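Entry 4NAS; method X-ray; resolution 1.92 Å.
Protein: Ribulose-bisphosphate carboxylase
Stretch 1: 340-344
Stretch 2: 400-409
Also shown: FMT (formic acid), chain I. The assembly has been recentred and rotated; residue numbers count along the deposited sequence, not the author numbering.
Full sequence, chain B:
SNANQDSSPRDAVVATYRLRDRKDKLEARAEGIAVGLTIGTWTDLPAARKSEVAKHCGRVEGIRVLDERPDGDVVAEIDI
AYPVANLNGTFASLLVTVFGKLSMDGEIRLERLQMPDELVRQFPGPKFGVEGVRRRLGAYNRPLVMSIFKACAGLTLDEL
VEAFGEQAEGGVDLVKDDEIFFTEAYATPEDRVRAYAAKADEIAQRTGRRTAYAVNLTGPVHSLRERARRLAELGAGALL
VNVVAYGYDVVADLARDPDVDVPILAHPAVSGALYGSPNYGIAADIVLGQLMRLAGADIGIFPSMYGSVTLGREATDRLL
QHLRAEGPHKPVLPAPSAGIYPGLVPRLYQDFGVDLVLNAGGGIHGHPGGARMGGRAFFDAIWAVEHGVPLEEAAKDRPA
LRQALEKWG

Stretch 1 340-344: IYPGL
Stretch 2, residues 400-409: ALRQALEKWG

The C-terminal helix of the chain packs against a short loop that turns into a 3-10 segment. The helix runs from before Ala 400 to Trp 408, and Gly 409 ends the chain. In the other stretch, Ile 340 and Tyr 341 are extended, with phi/psi of -90/105° and -134/160°. Pro 342 to Gly 343 then turn at -53/-33° and -66/-22°, and Leu 344 follows at -89/-14°. The turn is closed by Leu 344 N donating to Tyr 341 O at 2.7 Å.

The helix keeps its i to i+4 bonds. Leu 405 N donates to Leu 401 O at 2.8 Å, and Trp 408 N to Ala 404 O at 3.2 Å. Phi/psi stay helical from Ala 400 (-62/-57°) to Lys 407 (-71/-49°), and Trp 408 relaxes to -110/3°. Gly 409 has a phi of 73°, a value that favours glycine.

The register is set by three CA pairs: Tyr 341 CA to Trp 408 CA at 7.2 Å, Pro 342 CA to Ala 404 CA at 6.5 Å, and Gly 343 CA to Leu 405 CA at 6.0 Å. The segment crosses the helix rather than running along it: the partners do not advance steadily in either direction. Together the stretches bury 299 Å². No direct hydrogen bond joins them.

Trp 408 and Tyr 341 have the most surface covered, 71 and 58 Å², and Pro 342 follows with 56 Å². Both aromatic CA-to-CB bonds point toward the other stretch, and both chi1 angles are m (-57° and -52°). Chi2 is -68° for Trp 408 and -75° for Tyr 341. The Tyr 341 ring lies face-to-face on the five-membered ring of Trp 408. The centroids are 3.8 Å apart and the planes meet at 20°. Tyr 341 CD1 comes to 3.4 Å from Trp 408 CD2, a close van der Waals contact between flat apolar surfaces. At the indole edge, near the ring plane, Trp 408 NE1 donates to FMT O2 at 3.0 Å, with an angle of 166°. The formic acid probably comes from the crystallisation liquor.

Pro 342 is buried, its CA-to-CB bond points toward the helix, and its ring is puckered C-gamma exo. Pro 342 CG rests 3.7 Å from Ala 404 CB, an apolar contact. Pro 342 CB meets Leu 401 CD1 at 4.0 Å, and Pro 342 CD lies 4.3 Å from Trp 408 CE3. Leu 401 is t,p; its CA-to-CB bond points sideways, but its end comes nearer.

Gly 343 sits close to the helix end. Gly 343 CA is 4.0 Å from Leu 405 CD2, in an m,t side chain, and 4.2 Å from Gly 409 O. An ideal CB on Gly 343 would lie 2.7 Å from Gly 409 O, a clash.

Two waters supply the polar link. One accepts from Gly 343 N at 2.9 Å and donates to Ala 404 O at 3.1 Å. The other donates to Gly 343 O at 3.1 Å and to Gly 409 O at 3.3 Å.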

# COMPACT_ATOMS: atom_id res chain seq x y z
N ILE B 340 7.92 3.38 26.17
CA ILE B 340 7.00 4.18 26.97
C ILE B 340 6.87 3.59 28.39
O ILE B 340 6.22 2.58 28.57
CB ILE B 340 5.61 4.20 26.31
CG1 ILE B 340 5.72 4.60 24.83
CG2 ILE B 340 4.65 5.11 27.09
CD1 ILE B 340 6.33 6.00 24.57
N TYR B 341 7.49 4.25 29.37
CA TYR B 341 7.39 3.87 30.79
C TYR B 341 7.14 5.09 31.67
O TYR B 341 7.41 6.22 31.25
CB TYR B 341 8.68 3.21 31.22
CG TYR B 341 9.06 2.08 30.32
CD1 TYR B 341 8.40 0.86 30.38
CD2 TYR B 341 10.08 2.23 29.38
CE1 TYR B 341 8.75 -0.18 29.56
CE2 TYR B 341 10.43 1.20 28.55
CZ TYR B 341 9.77 -0.01 28.64
OH TYR B 341 10.12 -1.06 27.80
N PRO B 342 6.62 4.87 32.90
CA PRO B 342 6.28 5.99 33.79
C PRO B 342 7.42 6.97 34.00
O PRO B 342 7.16 8.17 34.11
CB PRO B 342 5.90 5.29 35.10
CG PRO B 342 5.29 4.00 34.65
CD PRO B 342 6.20 3.58 33.49
N GLY B 343 8.66 6.49 34.00
CA GLY B 343 9.81 7.35 34.16
C GLY B 343 9.98 8.31 32.99
O GLY B 343 10.62 9.36 33.12
N LEU B 344 9.40 7.96 31.86
CA LEU B 344 9.52 8.79 30.67
C LEU B 344 8.42 9.84 30.60
O LEU B 344 8.52 10.78 29.81
CB LEU B 344 9.55 7.94 29.39
CG LEU B 344 10.04 8.62 28.10
CD1 LEU B 344 11.54 8.94 28.16
CD2 LEU B 344 9.68 7.83 26.81
N ALA B 400 3.29 1.91 43.18
CA ALA B 400 3.26 1.58 41.75
C ALA B 400 4.40 2.28 41.01
O ALA B 400 5.23 1.63 40.37
CB ALA B 400 1.92 1.93 41.13
N LEU B 401 4.43 3.60 41.11
CA LEU B 401 5.50 4.40 40.51
C LEU B 401 6.86 3.93 41.00
O LEU B 401 7.82 3.85 40.23
CB LEU B 401 5.32 5.88 40.85
CG LEU B 401 6.38 6.84 40.30
CD1 LEU B 401 6.42 6.78 38.77
CD2 LEU B 401 6.14 8.25 40.78
N ARG B 402 6.94 3.62 42.29
CA ARG B 402 8.17 3.13 42.91
C ARG B 402 8.72 1.90 42.17
O ARG B 402 9.89 1.87 41.77
CB ARG B 402 7.88 2.78 44.37
CG ARG B 402 8.99 2.11 45.13
CD ARG B 402 8.44 1.55 46.44
NE ARG B 402 8.03 0.15 46.32
CZ ARG B 402 7.14 -0.44 47.13
NH1 ARG B 402 6.84 -1.73 46.96
NH2 ARG B 402 6.54 0.25 48.09
N GLN B 403 7.89 0.88 42.00
CA GLN B 403 8.29 -0.32 41.27
C GLN B 403 8.69 -0.02 39.83
O GLN B 403 9.66 -0.58 39.31
CB GLN B 403 7.17 -1.37 41.32
CG GLN B 403 6.98 -1.97 42.71
CD GLN B 403 5.89 -3.03 42.76
OE1 GLN B 403 4.70 -2.72 42.66
NE2 GLN B 403 6.30 -4.29 42.96
N ALA B 404 7.94 0.87 39.19
CA ALA B 404 8.19 1.23 37.80
C ALA B 404 9.51 1.95 37.67
O ALA B 404 10.26 1.70 36.74
CB ALA B 404 7.07 2.11 37.26
N LEU B 405 9.81 2.83 38.62
CA LEU B 405 11.10 3.51 38.62
C LEU B 405 12.23 2.52 38.84
O LEU B 405 13.33 2.70 38.34
CB LEU B 405 11.14 4.62 39.67
CG LEU B 405 10.17 5.77 39.45
CD1 LEU B 405 10.37 6.85 40.49
CD2 LEU B 405 10.30 6.34 38.03
N GLU B 406 11.94 1.45 39.59
CA GLU B 406 12.95 0.45 39.89
C GLU B 406 13.32 -0.37 38.66
O GLU B 406 14.50 -0.55 38.35
CB GLU B 406 12.49 -0.48 41.01
N LYS B 407 12.32 -0.88 37.96
CA LYS B 407 12.59 -1.77 36.84
C LYS B 407 13.19 -1.03 35.64
O LYS B 407 14.20 -1.46 35.09
CB LYS B 407 11.32 -2.52 36.43
CG LYS B 407 11.59 -3.65 35.46
CD LYS B 407 10.38 -4.54 35.27
CE LYS B 407 10.79 -5.96 34.91
NZ LYS B 407 9.59 -6.82 34.64
N TRP B 408 12.59 0.08 35.25
CA TRP B 408 12.98 0.75 33.99
C TRP B 408 13.71 2.08 34.16
O TRP B 408 14.02 2.75 33.17
CB TRP B 408 11.75 1.00 33.12
CG TRP B 408 10.97 -0.21 32.77
CD1 TRP B 408 11.37 -1.23 31.95
CD2 TRP B 408 9.64 -0.53 33.19
NE1 TRP B 408 10.37 -2.18 31.86
CE2 TRP B 408 9.30 -1.77 32.62
CE3 TRP B 408 8.70 0.11 34.02
CZ2 TRP B 408 8.07 -2.39 32.84
CZ3 TRP B 408 7.48 -0.50 34.24
CH2 TRP B 408 7.18 -1.74 33.65
N GLY B 409 13.98 2.47 35.40
CA GLY B 409 14.48 3.80 35.67
C GLY B 409 13.36 4.81 35.49
O GLY B 409 13.59 5.99 35.21
C FMT I . 11.13 -5.20 29.95
O1 FMT I . 12.14 -4.50 29.87
O2 FMT I . 10.04 -4.81 30.37
O HOH W 1 9.86 4.00 34.72
O HOH W 2 12.78 9.16 35.28